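Local coordinates for alpha-galactosidase 1 (Saccharomyces cerevisiae, PDB 3LRK), which hydrolyses terminal, non-reducing alpha-D-galactose residues from alpha-D-galactosides such as galactose oligosaccharides, galactomannans and galactolipids, at residues S45-L48 and L49-A53; L128-E131 and E132-A135; F157-P160 and E161-Y164; N270-D273 and D274-K277; I419-A423 and T424-Y428. The protein carries 1 engineered substitution. One frame throughout, in Å; residues are numbered along the deposited sequence.

In the fold
Interactions 1 to 4 follow one another through the TIM-barrel part of this GH27 enzyme; interaction 5 comes last, between helices 403-410 and 428-433. Each of the first four is the opening turn of a helix: 46-58, 131-140, 160-177 and 273-285. Interactions 2 and 3 begin consecutive barrel helices, with centres about 19 Å apart, and helix 160-177 packs on the residues of interaction 2. Interactions 3 and 4 lie on opposite sides of the chain's centre, their own centres about 37 Å apart. Interaction 5 lies about 14 Å from interaction 4 at the nearest atoms, and both carry N-linked sugar. Ser-45, Thr-159 and Thr-272 cap through side-chain oxygens; Arg-130 merely occupies the N-cap position.

Interaction 1 (S45-L48 and L49-A53); sequences SEQL and LLDTA
Gln-47 and Asp-51, one helical turn apart, are joined by a side-chain hydrogen bond from NE2 of Gln-47 to OD1 of Asp-51 at 3.2 Å. The amide reaches OD1 from above the carboxylate plane, and the two flat groups are turned 60° against each other. Gln-47 gets there by starting with CG opposite its backbone N (chi1 -157°) and bending at chi2, which swings the amide along the helix surface. On another side of the helix, CD1 of Leu-50 packs against the chain of Glu-46, 3.7 Å from CG of that glutamate. CD1 of Leu-48 runs beside the hydroxyl of Thr-52, both side chains pointing the same way. Beneath these pairs the helical bonds run from Leu-49 N to Ser-45 O, and from Leu-50 N to Glu-46 O at 2.9 Å. Ser-45 is the N-cap: its OG accepts a nearly straight bond from Leu-48 N at 3.1 Å. Farther out, OE1 of Glu-46 is hydrogen-bonded to Asn-94, while Leu-49 meets Trp-34 and Val-99. The turn is therefore amphipathic: Leu-49 and Thr-52 pack on strand 32-35, and Leu-49 and Leu-50 on helix 96-105, whereas the exposed Gln-47 and Asp-51 pair by a bond in which the neutral amide donates to the carboxylate, which probably keeps its negative charge.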
loop_
_atom_site.group_PDB
_atom_site.type_symbol
_atom_site.label_atom_id
_atom_site.label_comp_id
_atom_site.label_asym_id
_atom_site.label_seq_id
_atom_site.Cartn_x
_atom_site.Cartn_y
_atom_site.Cartn_z
ATOM N N SER A 45 34.376 24.479 6.374
ATOM C CA SER A 45 35.803 24.461 6.705
ATOM C C SER A 45 35.962 24.421 8.215
ATOM O O SER A 45 34.994 24.646 8.932
ATOM C CB SER A 45 36.518 25.694 6.143
ATOM O OG SER A 45 36.093 26.872 6.805
ATOM N N GLU A 46 37.172 24.128 8.695
ATOM C CA GLU A 46 37.454 24.227 10.130
ATOM C C GLU A 46 37.053 25.605 10.644
ATOM O O GLU A 46 36.352 25.719 11.655
ATOM C CB GLU A 46 38.929 23.959 10.446
ATOM C CG GLU A 46 39.234 24.055 11.940
ATOM C CD GLU A 46 40.717 23.937 12.293
ATOM O OE1 GLU A 46 41.404 23.017 11.817
ATOM O OE2 GLU A 46 41.191 24.769 13.091
ATOM N N GLN A 47 37.484 26.639 9.919
ATOM C CA GLN A 47 37.232 28.034 10.297
ATOM C C GLN A 47 35.752 28.353 10.472
ATOM O O GLN A 47 35.375 28.970 11.471
ATOM C CB GLN A 47 37.866 29.000 9.291
ATOM C CG GLN A 47 38.143 30.382 9.880
ATOM C CD GLN A 47 39.153 30.320 11.011
ATOM O OE1 GLN A 47 40.208 29.701 10.878
ATOM N NE2 GLN A 47 38.833 30.960 12.132
ATOM N N LEU A 48 34.923 27.931 9.512
ATOM C CA LEU A 48 33.461 28.074 9.612
ATOM C C LEU A 48 32.950 27.471 10.903
ATOM O O LEU A 48 32.173 28.091 11.636
ATOM C CB LEU A 48 32.730 27.382 8.433
ATOM C CG LEU A 48 31.266 26.954 8.721
ATOM C CD1 LEU A 48 30.291 28.141 8.695
ATOM C CD2 LEU A 48 30.761 25.830 7.814
ATOM N N LEU A 49 33.386 26.245 11.165
ATOM C CA LEU A 49 32.882 25.472 12.275
ATOM C C LEU A 49 33.234 26.137 13.600
ATOM O O LEU A 49 32.390 26.249 14.489
ATOM C CB LEU A 49 33.469 24.064 12.205
ATOM C CG LEU A 49 32.528 22.862 12.094
ATOM C CD1 LEU A 49 31.299 23.128 11.220
ATOM C CD2 LEU A 49 33.328 21.694 11.564
ATOM N N LEU A 50 34.479 26.590 13.724
ATOM C CA LEU A 50 34.952 27.190 14.973
ATOM C C LEU A 50 34.415 28.609 15.199
ATOM O O LEU A 50 34.101 28.969 16.331
ATOM C CB LEU A 50 36.483 27.137 15.063
ATOM C CG LEU A 50 37.094 25.725 14.974
ATOM C CD1 LEU A 50 38.599 25.755 15.171
ATOM C CD2 LEU A 50 36.440 24.725 15.940
ATOM N N ASP A 51 34.324 29.407 14.129
ATOM C CA ASP A 51 33.659 30.730 14.179
ATOM C C ASP A 51 32.202 30.631 14.620
ATOM O O ASP A 51 31.745 31.412 15.453
ATOM C CB ASP A 51 33.702 31.431 12.821
ATOM C CG ASP A 51 35.080 31.964 12.470
ATOM O OD1 ASP A 51 36.010 31.873 13.304
ATOM O OD2 ASP A 51 35.226 32.464 11.330
ATOM N N THR A 52 31.476 29.667 14.055
ATOM C CA THR A 52 30.085 29.415 14.442
ATOM C C THR A 52 29.990 28.980 15.899
ATOM O O THR A 52 29.164 29.491 16.646
ATOM C CB THR A 52 29.437 28.334 13.554
ATOM O OG1 THR A 52 29.184 28.877 12.257
ATOM C CG2 THR A 52 28.115 27.853 14.152
ATOM N N ALA A 53 30.839 28.032 16.285
ATOM C CA ALA A 53 30.854 27.519 17.638
ATOM C C ALA A 53 31.154 28.637 18.637
ATOM O O ALA A 53 30.517 28.706 19.681
ATOM C CB ALA A 53 31.869 26.392 17.768
#

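Interaction 2 (L128-E131 and E132-A135); sequences LGRE and EEDA
Glu-133 folds its carboxylate back over the backbone of Arg-130, three residues earlier. Its CG stands opposite the carbonyl carbon (chi1 -46°), and a bend at chi2 (84°) returns the head group toward the start of the helix, where OE2 lies 3.4 Å from CB of Arg-130. Arg-130 behaves otherwise: beyond CB its chain is stretched from CG to NE and carries the guanidinium away, with NH1 still 4.9 Å from OE2 of Glu-133. Instead of a direct salt bridge, one water spans this gap, taking a hydrogen bond from NH1 of Arg-130 at the guanidinium edge and giving one to OE2 of Glu-133 at 2.8 Å. A second water links OE1 of Glu-133 to the carbonyl O of Gly-129. Glu-131 is also bent at chi2, and its OE2 accepts from Gly-129 N at 3.1 Å, met from above the carboxylate plane, which ties the loop to the first turn. Asp-134 N bonds to Arg-130 O at 3.0 Å, while OD2 of Asp-134 is engaged outside the turn by Arg-79 and Ser-127. Ala-135 N closes on Glu-131 O, and Ala-135 itself packs on Ala-173 and Leu-174 of helix 160-177. With Arg-130 at the N-cap position and acidic residues through the first turn, whose charges probably suit the positive end of the helix dipole, this is the start of TIM-barrel helix 131-140, after strand 109-115.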
loop_
_atom_site.group_PDB
_atom_site.type_symbol
_atom_site.label_atom_id
_atom_site.label_comp_id
_atom_site.label_asym_id
_atom_site.label_seq_id
_atom_site.Cartn_x
_atom_site.Cartn_y
_atom_site.Cartn_z
ATOM N N LEU A 128 28.209 2.560 3.257
ATOM C CA LEU A 128 27.598 1.226 3.080
ATOM C C LEU A 128 28.645 0.150 2.740
ATOM O O LEU A 128 29.372 0.265 1.747
ATOM C CB LEU A 128 26.471 1.254 2.042
ATOM C CG LEU A 128 25.608 -0.012 1.884
ATOM C CD1 LEU A 128 25.067 -0.507 3.246
ATOM C CD2 LEU A 128 24.464 0.257 0.886
ATOM N N GLY A 129 28.716 -0.869 3.597
ATOM C CA GLY A 129 29.681 -1.958 3.483
ATOM C C GLY A 129 31.065 -1.565 3.982
ATOM O O GLY A 129 32.008 -2.334 3.869
ATOM N N ARG A 130 31.176 -0.354 4.518
ATOM C CA ARG A 130 32.443 0.187 4.997
ATOM C C ARG A 130 32.282 0.665 6.428
ATOM O O ARG A 130 33.044 1.507 6.901
ATOM C CB ARG A 130 32.896 1.330 4.086
ATOM C CG ARG A 130 33.075 0.887 2.612
ATOM C CD ARG A 130 33.351 2.078 1.728
ATOM N NE ARG A 130 33.411 1.754 0.300
ATOM C CZ ARG A 130 34.516 1.392 -0.357
ATOM N NH1 ARG A 130 35.686 1.270 0.270
ATOM N NH2 ARG A 130 34.451 1.134 -1.664
ATOM N N GLU A 131 31.303 0.090 7.125
ATOM C CA GLU A 131 30.871 0.618 8.418
ATOM C C GLU A 131 31.953 0.517 9.477
ATOM O O GLU A 131 32.139 1.456 10.251
ATOM C CB GLU A 131 29.582 -0.061 8.901
ATOM C CG GLU A 131 28.345 0.247 8.042
ATOM C CD GLU A 131 28.177 -0.697 6.853
ATOM O OE1 GLU A 131 29.086 -1.508 6.589
ATOM O OE2 GLU A 131 27.129 -0.618 6.190
ATOM N N GLU A 132 32.661 -0.615 9.512
ATOM C CA GLU A 132 33.695 -0.814 10.521
ATOM C C GLU A 132 34.799 0.250 10.429
ATOM O O GLU A 132 35.101 0.888 11.439
ATOM C CB GLU A 132 34.255 -2.244 10.499
ATOM C CG GLU A 132 33.328 -3.211 11.274
ATOM C CD GLU A 132 33.907 -4.596 11.568
ATOM O OE1 GLU A 132 35.104 -4.853 11.278
ATOM O OE2 GLU A 132 33.130 -5.435 12.096
ATOM N N GLU A 133 35.351 0.455 9.225
ATOM C CA GLU A 133 36.410 1.465 8.986
ATOM C C GLU A 133 35.908 2.856 9.267
ATOM O O GLU A 133 36.653 3.707 9.765
ATOM C CB GLU A 133 36.875 1.541 7.522
ATOM C CG GLU A 133 37.152 0.314 6.794
ATOM C CD GLU A 133 35.927 -0.312 6.195
ATOM O OE1 GLU A 133 35.186 -0.908 6.978
ATOM O OE2 GLU A 133 35.748 -0.253 4.952
ATOM N N ASP A 134 34.670 3.128 8.864
ATOM C CA ASP A 134 34.176 4.502 8.925
ATOM C C ASP A 134 33.849 4.920 10.358
ATOM O O ASP A 134 34.241 6.007 10.800
ATOM C CB ASP A 134 33.025 4.719 7.950
ATOM C CG ASP A 134 33.503 4.777 6.492
ATOM O OD1 ASP A 134 34.692 4.513 6.235
ATOM O OD2 ASP A 134 32.681 5.088 5.608
ATOM N N ALA A 135 33.178 4.033 11.092
ATOM C CA ALA A 135 33.002 4.210 12.537
ATOM C C ALA A 135 34.354 4.404 13.240
ATOM O O ALA A 135 34.472 5.264 14.108
ATOM C CB ALA A 135 32.245 3.023 13.141
HETATM O O HOH W 1 33.633 -2.833 6.649
HETATM O O HOH W 2 36.791 1.309 2.898
#

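Interaction 3 (F157-P160 and E161-Y164); sequences FGTP and EISY
A helix N-cap joins Thr-159 to Ile-162, where the loop after strand 145-149 turns into helix 160-177. OG1 of Thr-159 sits between its own backbone N and carbonyl carbon (chi1 68°), facing the helix start, and accepts a weak hydrogen bond from Ile-162 N at 3.3 Å. The CG2 branch of Ile-162 fills the same corner: it lies 3.3 Å from OG1 of Thr-159, the threonine and isoleucine side chains crossing at about a right angle. CG2 of Ile-162 is also 3.5 Å from the backbone C of Phe-157. An alanine in place of Ile-162 would lose both branches and is likely to open a gap beside the threonine cap and the Phe-157 backbone. Farther round the turn, Tyr-164 N bonds to Pro-160 O at 2.9 Å. OG of Ser-163 approaches CA of Phe-157 at 3.6 Å and is hydrogen-bonded to Asp-191, which also takes Gly-158 N, so one carboxylate oxygen ties loop and helix together. Two neighbouring subunits reach this corner: Phe-157 meets Tyr-195 of one edge-to-face, and Pro-160 packs on Phe-157 of the other. Within the chain, Pro-160, Ser-163 and Tyr-164 rest against Trp-196 of helix 193-196.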
loop_
_atom_site.group_PDB
_atom_site.type_symbol
_atom_site.label_atom_id
_atom_site.label_comp_id
_atom_site.label_asym_id
_atom_site.label_seq_id
_atom_site.Cartn_x
_atom_site.Cartn_y
_atom_site.Cartn_z
ATOM N N PHE A 157 16.509 -1.160 0.898
ATOM C CA PHE A 157 15.355 -0.558 1.549
ATOM C C PHE A 157 14.111 -1.288 1.030
ATOM O O PHE A 157 14.225 -2.162 0.158
ATOM C CB PHE A 157 15.292 0.949 1.244
ATOM C CG PHE A 157 14.849 1.268 -0.154
ATOM C CD1 PHE A 157 13.526 1.634 -0.406
ATOM C CD2 PHE A 157 15.745 1.184 -1.224
ATOM C CE1 PHE A 157 13.094 1.915 -1.709
ATOM C CE2 PHE A 157 15.329 1.463 -2.528
ATOM C CZ PHE A 157 13.992 1.826 -2.770
ATOM N N GLY A 158 12.935 -0.935 1.544
ATOM C CA GLY A 158 11.678 -1.470 1.004
ATOM C C GLY A 158 10.880 -2.293 1.988
ATOM O O GLY A 158 9.652 -2.390 1.878
ATOM N N THR A 159 11.578 -2.865 2.966
ATOM C CA THR A 159 10.948 -3.530 4.108
ATOM C C THR A 159 11.602 -3.043 5.406
ATOM O O THR A 159 12.743 -2.595 5.395
ATOM C CB THR A 159 11.064 -5.077 4.033
ATOM O OG1 THR A 159 12.432 -5.475 4.207
ATOM C CG2 THR A 159 10.523 -5.636 2.705
ATOM N N PRO A 160 10.872 -3.092 6.536
ATOM C CA PRO A 160 11.514 -2.783 7.836
ATOM C C PRO A 160 12.820 -3.555 8.084
ATOM O O PRO A 160 13.820 -2.976 8.525
ATOM C CB PRO A 160 10.450 -3.228 8.850
ATOM C CG PRO A 160 9.164 -2.972 8.128
ATOM C CD PRO A 160 9.436 -3.378 6.688
ATOM N N GLU A 161 12.816 -4.847 7.789
ATOM C CA GLU A 161 13.956 -5.707 8.116
ATOM C C GLU A 161 15.249 -5.338 7.376
ATOM O O GLU A 161 16.331 -5.342 7.971
ATOM C CB GLU A 161 13.590 -7.168 7.876
ATOM C CG GLU A 161 14.662 -8.156 8.285
ATOM C CD GLU A 161 14.531 -9.480 7.555
ATOM O OE1 GLU A 161 14.905 -10.509 8.156
ATOM O OE2 GLU A 161 14.066 -9.493 6.381
ATOM N N ILE A 162 15.145 -5.048 6.080
ATOM C CA ILE A 162 16.332 -4.653 5.315
ATOM C C ILE A 162 16.906 -3.284 5.744
ATOM O O ILE A 162 18.121 -3.132 5.844
ATOM C CB ILE A 162 16.109 -4.730 3.774
ATOM C CG1 ILE A 162 17.444 -4.548 3.044
ATOM C CG2 ILE A 162 15.061 -3.707 3.305
ATOM C CD1 ILE A 162 17.439 -5.063 1.594
ATOM N N SER A 163 16.041 -2.300 5.990
ATOM C CA SER A 163 16.510 -0.976 6.430
ATOM C C SER A 163 17.079 -1.037 7.854
ATOM O O SER A 163 18.111 -0.428 8.158
ATOM C CB SER A 163 15.384 0.050 6.344
ATOM O OG SER A 163 15.160 0.415 4.995
ATOM N N TYR A 164 16.401 -1.775 8.727
ATOM C CA TYR A 164 16.906 -2.016 10.071
ATOM C C TYR A 164 18.315 -2.628 10.073
ATOM O O TYR A 164 19.182 -2.172 10.806
ATOM C CB TYR A 164 15.940 -2.921 10.843
ATOM C CG TYR A 164 16.505 -3.472 12.128
ATOM C CD1 TYR A 164 16.449 -2.725 13.318
ATOM C CD2 TYR A 164 17.083 -4.741 12.166
ATOM C CE1 TYR A 164 16.949 -3.235 14.498
ATOM C CE2 TYR A 164 17.602 -5.261 13.349
ATOM C CZ TYR A 164 17.525 -4.503 14.511
ATOM O OH TYR A 164 18.030 -5.012 15.691
#

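Interaction 4 (N270-D273 and D274-K277); sequences NLTD and DEEK. With NAG (2-acetamido-2-deoxy-beta-D-glucopyranose), chain B.
The carboxylate of Glu-275 reaches back to Thr-272, and its OE1 takes the backbone N-H of Thr-272 at 3.0 Å on the anti side, 29° out of the carboxylate plane; its other oxygen, OE2, is hydrogen-bonded to His-460. In return, OG1 of Thr-272 accepts from Glu-275 N at 3.1 Å. This reciprocal pair is a capping box at the start of helix 273-285. Two torsions allow it: OG1 of Thr-272 lies between its backbone N and carbonyl carbon (chi1 71°), and the extended Glu-275 chain leaves with CG beside its own backbone N (chi1 -75°). A glutamine in place of Glu-275 would probably leave the Thr-272 N-H with a less strongly accepting, uncharged partner and weaken the hold on the His-460 side. Leu-271 wedges in beside the box, its CD2 3.7 Å from OE1 of Glu-275 and its CB 3.6 Å from CG of Glu-276. The carboxylate of the buried Glu-276 is held by Ser-303 and Lys-300, and Asp-273 forms a salt bridge with Arg-400, so Asp-273, Glu-275 and Glu-276 are each matched by partners elsewhere in the chain. Just ahead of the cap, OD1 of the glycosylated Asn-270 accepts a hydrogen bond from Leu-382 N of a neighbouring subunit. The N-glycosidic link is a covalent bond of 1.4 Å from ND2 of Asn-270 to C1 of the first N-acetylglucosamine.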
loop_
_atom_site.group_PDB
_atom_site.type_symbol
_atom_site.label_atom_id
_atom_site.label_comp_id
_atom_site.label_asym_id
_atom_site.label_seq_id
_atom_site.Cartn_x
_atom_site.Cartn_y
_atom_site.Cartn_z
ATOM N N ASN A 270 11.951 33.179 5.077
ATOM C CA ASN A 270 11.004 34.247 5.355
ATOM C C ASN A 270 9.756 33.891 6.159
ATOM O O ASN A 270 8.686 34.340 5.920
ATOM C CB ASN A 270 10.655 34.974 4.069
ATOM C CG ASN A 270 11.884 35.365 3.266
ATOM O OD1 ASN A 270 12.002 35.075 2.085
ATOM N ND2 ASN A 270 12.782 36.036 3.899
ATOM N N LEU A 271 9.936 33.076 7.153
ATOM C CA LEU A 271 8.867 32.739 8.074
ATOM C C LEU A 271 8.505 33.984 8.889
ATOM O O LEU A 271 9.383 34.787 9.235
ATOM C CB LEU A 271 9.299 31.576 8.977
ATOM C CG LEU A 271 9.587 30.243 8.260
ATOM C CD1 LEU A 271 10.326 29.267 9.175
ATOM C CD2 LEU A 271 8.309 29.614 7.706
ATOM N N THR A 272 7.215 34.165 9.158
ATOM C CA THR A 272 6.774 35.248 10.042
ATOM C C THR A 272 7.182 34.907 11.472
ATOM O O THR A 272 7.615 33.783 11.745
ATOM C CB THR A 272 5.242 35.505 9.959
ATOM O OG1 THR A 272 4.524 34.422 10.573
ATOM C CG2 THR A 272 4.788 35.700 8.503
ATOM N N ASP A 273 7.054 35.866 12.384
ATOM C CA ASP A 273 7.370 35.612 13.788
ATOM C C ASP A 273 6.410 34.576 14.388
ATOM O O ASP A 273 6.824 33.710 15.154
ATOM C CB ASP A 273 7.341 36.904 14.612
ATOM C CG ASP A 273 7.949 36.727 16.001
ATOM O OD1 ASP A 273 9.077 36.190 16.111
ATOM O OD2 ASP A 273 7.295 37.122 16.992
ATOM N N ASP A 274 5.133 34.673 14.040
ATOM C CA ASP A 274 4.158 33.672 14.484
ATOM C C ASP A 274 4.487 32.270 13.974
ATOM O O ASP A 274 4.397 31.308 14.730
ATOM C CB ASP A 274 2.744 34.069 14.072
ATOM C CG ASP A 274 2.211 35.214 14.895
ATOM O OD1 ASP A 274 2.223 35.105 16.141
ATOM O OD2 ASP A 274 1.785 36.218 14.287
ATOM N N GLU A 275 4.865 32.176 12.697
ATOM C CA GLU A 275 5.239 30.909 12.075
ATOM C C GLU A 275 6.448 30.274 12.760
ATOM O O GLU A 275 6.462 29.066 12.987
ATOM C CB GLU A 275 5.498 31.083 10.568
ATOM C CG GLU A 275 4.221 31.254 9.741
ATOM C CD GLU A 275 4.468 31.534 8.259
ATOM O OE1 GLU A 275 5.545 32.047 7.887
ATOM O OE2 GLU A 275 3.559 31.255 7.453
ATOM N N GLU A 276 7.451 31.090 13.091
ATOM C CA GLU A 276 8.638 30.614 13.788
ATOM C C GLU A 276 8.331 30.165 15.222
ATOM O O GLU A 276 8.898 29.181 15.688
ATOM C CB GLU A 276 9.761 31.660 13.755
ATOM C CG GLU A 276 10.402 31.814 12.371
ATOM C CD GLU A 276 11.640 32.705 12.355
ATOM O OE1 GLU A 276 12.067 33.191 13.424
ATOM O OE2 GLU A 276 12.192 32.906 11.256
ATOM N N LYS A 277 7.416 30.860 15.904
ATOM C CA LYS A 277 7.010 30.480 17.273
ATOM C C LYS A 277 6.252 29.151 17.288
ATOM O O LYS A 277 6.489 28.301 18.153
ATOM C CB LYS A 277 6.125 31.557 17.917
ATOM C CG LYS A 277 6.844 32.862 18.282
ATOM C CD LYS A 277 6.118 33.602 19.407
ATOM C CE LYS A 277 4.779 34.162 18.956
ATOM N NZ LYS A 277 4.101 34.899 20.054
HETATM C C1 NAG B . 13.985 36.793 4.029
HETATM C C2 NAG B . 15.511 36.653 4.205
HETATM C C3 NAG B . 16.289 37.968 4.468
HETATM C C4 NAG B . 15.621 39.201 3.838
HETATM C C5 NAG B . 14.116 39.122 4.033
HETATM C C6 NAG B . 13.363 40.341 3.512
HETATM C C7 NAG B . 16.932 35.101 5.468
HETATM C C8 NAG B . 17.242 34.708 6.882
HETATM N N2 NAG B . 15.758 35.701 5.276
HETATM O O3 NAG B . 17.631 37.840 4.000
HETATM O O4 NAG B . 16.113 40.390 4.417
HETATM O O5 NAG B . 13.706 37.978 3.324
HETATM O O6 NAG B . 12.012 40.228 3.895
HETATM O O7 NAG B . 17.737 34.875 4.561
HETATM O O HOH W 3 12.528 32.814 8.788
#

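Interaction 5 (I419-A423 and T424-Y428); sequences ILYNA and TEQSY. With NAG (2-acetamido-2-deoxy-beta-D-glucopyranose), chain C; NAG (2-acetamido-2-deoxy-beta-D-glucopyranose), chain D.
This loop carries an N-glycosylation site: ND2 of Asn-422 is covalently bonded to C1 of the first N-acetylglucosamine, and Asn-422, Ala-423 and Thr-424 make up the Asn-X-Thr sequon. On the other side of the amide, OD1 of Asn-422 accepts from Glu-425 N at 3.1 Å, the donor standing above the carbonyl plane. A water joins ND2 of Asn-422 to OE1 of Glu-425, while OG1 of Thr-424 is hydrogen-bonded to Asp-63. The backbone turns here through Gln-426 N to Asn-422 O, 3.1 Å, a bond of helical spacing just ahead of helix 428-433. Ala-423 sets CB over one face of the Tyr-428 ring, a CH-pi contact 4.0 Å from the centroid. Tyr-421 swings its ring toward the turn, with CG opposite the backbone N (chi1 -174°), and lies nearly parallel to Tyr-428, slid far aside with centroids 5.5 Å apart. OH of Tyr-421 is 2.8 Å from Gln-426 O, a weak hydrogen bond whose proton also has Ser-427 O in reach. The hydroxyl of Tyr-428 is hydrogen-bonded to Met-64 O.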
loop_
_atom_site.group_PDB
_atom_site.type_symbol
_atom_site.label_atom_id
_atom_site.label_comp_id
_atom_site.label_asym_id
_atom_site.label_seq_id
_atom_site.Cartn_x
_atom_site.Cartn_y
_atom_site.Cartn_z
ATOM N N ILE A 419 21.101 37.171 31.212
ATOM C CA ILE A 419 19.868 37.408 30.454
ATOM C C ILE A 419 19.243 36.071 30.027
ATOM O O ILE A 419 18.110 35.766 30.412
ATOM C CB ILE A 419 20.097 38.353 29.236
ATOM C CG1 ILE A 419 20.589 39.731 29.715
ATOM C CG2 ILE A 419 18.810 38.489 28.398
ATOM C CD1 ILE A 419 21.001 40.679 28.612
ATOM N N LEU A 420 19.986 35.276 29.251
ATOM C CA LEU A 420 19.562 33.906 28.932
ATOM C C LEU A 420 19.752 32.983 30.130
ATOM O O LEU A 420 20.705 33.137 30.898
ATOM C CB LEU A 420 20.307 33.335 27.720
ATOM C CG LEU A 420 20.379 34.030 26.354
ATOM C CD1 LEU A 420 20.545 32.974 25.257
ATOM C CD2 LEU A 420 19.198 34.929 26.037
ATOM N N TYR A 421 18.832 32.031 30.285
ATOM C CA TYR A 421 18.954 30.973 31.279
ATOM C C TYR A 421 20.196 30.120 31.011
ATOM O O TYR A 421 20.477 29.778 29.859
ATOM C CB TYR A 421 17.702 30.098 31.254
ATOM C CG TYR A 421 17.641 29.049 32.333
ATOM C CD1 TYR A 421 17.148 29.355 33.602
ATOM C CD2 TYR A 421 18.059 27.742 32.082
ATOM C CE1 TYR A 421 17.081 28.385 34.596
ATOM C CE2 TYR A 421 17.998 26.769 33.062
ATOM C CZ TYR A 421 17.506 27.098 34.317
ATOM O OH TYR A 421 17.451 26.138 35.288
ATOM N N ASN A 422 20.928 29.794 32.076
ATOM C CA ASN A 422 22.141 28.975 31.990
ATOM C C ASN A 422 21.848 27.562 32.504
ATOM O O ASN A 422 21.847 27.309 33.712
ATOM C CB ASN A 422 23.311 29.642 32.746
ATOM C CG ASN A 422 24.677 29.008 32.435
ATOM O OD1 ASN A 422 24.764 27.841 32.056
ATOM N ND2 ASN A 422 25.751 29.798 32.609
ATOM N N ALA A 423 21.575 26.651 31.568
ATOM C CA ALA A 423 21.240 25.264 31.893
ATOM C C ALA A 423 22.463 24.462 32.346
ATOM O O ALA A 423 22.329 23.462 33.057
ATOM C CB ALA A 423 20.560 24.579 30.700
ATOM N N THR A 424 23.650 24.895 31.926
ATOM C CA THR A 424 24.895 24.265 32.375
ATOM C C THR A 424 25.082 24.502 33.875
ATOM O O THR A 424 25.525 23.616 34.604
ATOM C CB THR A 424 26.127 24.810 31.612
ATOM O OG1 THR A 424 25.904 24.725 30.199
ATOM C CG2 THR A 424 27.382 24.019 31.960
ATOM N N GLU A 425 24.725 25.703 34.320
ATOM C CA GLU A 425 24.854 26.102 35.721
ATOM C C GLU A 425 23.777 25.415 36.561
ATOM O O GLU A 425 24.049 24.915 37.658
ATOM C CB GLU A 425 24.750 27.626 35.827
ATOM C CG GLU A 425 25.099 28.209 37.191
ATOM C CD GLU A 425 25.072 29.733 37.203
ATOM O OE1 GLU A 425 24.485 30.342 36.279
ATOM O OE2 GLU A 425 25.640 30.327 38.147
ATOM N N GLN A 426 22.560 25.383 36.023
ATOM C CA GLN A 426 21.412 24.777 36.692
ATOM C C GLN A 426 20.511 24.114 35.654
ATOM O O GLN A 426 19.847 24.801 34.864
ATOM C CB GLN A 426 20.637 25.844 37.461
ATOM C CG GLN A 426 19.492 25.326 38.313
ATOM C CD GLN A 426 18.602 26.451 38.796
ATOM O OE1 GLN A 426 17.837 27.033 38.021
ATOM N NE2 GLN A 426 18.705 26.774 40.080
ATOM N N SER A 427 20.492 22.781 35.672
ATOM C CA SER A 427 19.716 21.980 34.719
ATOM C C SER A 427 18.242 22.387 34.673
ATOM O O SER A 427 17.714 22.996 35.615
ATOM C CB SER A 427 19.829 20.493 35.065
ATOM O OG SER A 427 19.137 20.207 36.271
ATOM N N TYR A 428 17.581 22.055 33.570
ATOM C CA TYR A 428 16.154 22.326 33.438
ATOM C C TYR A 428 15.339 21.665 34.553
ATOM O O TYR A 428 14.436 22.291 35.109
ATOM C CB TYR A 428 15.654 21.963 32.034
ATOM C CG TYR A 428 16.179 22.919 30.986
ATOM C CD1 TYR A 428 17.125 22.507 30.041
ATOM C CD2 TYR A 428 15.758 24.252 30.965
ATOM C CE1 TYR A 428 17.632 23.402 29.088
ATOM C CE2 TYR A 428 16.243 25.152 30.021
ATOM C CZ TYR A 428 17.180 24.725 29.083
ATOM O OH TYR A 428 17.653 25.627 28.151
HETATM C C1 NAG C . 27.038 29.179 32.347
HETATM C C2 NAG C . 28.047 30.171 31.758
HETATM C C3 NAG C . 29.432 29.562 31.517
HETATM C C4 NAG C . 29.928 28.590 32.594
HETATM C C5 NAG C . 28.799 27.904 33.384
HETATM C C6 NAG C . 29.287 27.574 34.790
HETATM C C7 NAG C . 27.044 31.937 30.420
HETATM C C8 NAG C . 26.913 32.500 29.038
HETATM N N2 NAG C . 27.560 30.715 30.507
HETATM O O3 NAG C . 30.374 30.608 31.376
HETATM O O4 NAG C . 30.692 27.583 31.943
HETATM O O5 NAG C . 27.614 28.677 33.530
HETATM O O6 NAG C . 28.529 26.503 35.299
HETATM O O7 NAG C . 26.685 32.587 31.399
HETATM C C1 NAG D . 32.096 27.569 32.303
HETATM C C2 NAG D . 32.643 26.157 32.030
HETATM C C3 NAG D . 34.170 26.081 32.144
HETATM C C4 NAG D . 34.818 27.203 31.332
HETATM C C5 NAG D . 34.256 28.552 31.802
HETATM C C6 NAG D . 34.886 29.738 31.068
HETATM C C7 NAG D . 31.331 24.119 32.455
HETATM C C8 NAG D . 30.841 23.158 33.499
HETATM N N2 NAG D . 32.014 25.180 32.907
HETATM O O3 NAG D . 34.637 24.831 31.682
HETATM O O4 NAG D . 36.230 27.143 31.422
HETATM O O5 NAG D . 32.845 28.566 31.616
HETATM O O6 NAG D . 34.637 29.667 29.677
HETATM O O7 NAG D . 31.092 23.900 31.260
HETATM O O HOH W 4 25.489 32.146 34.546
#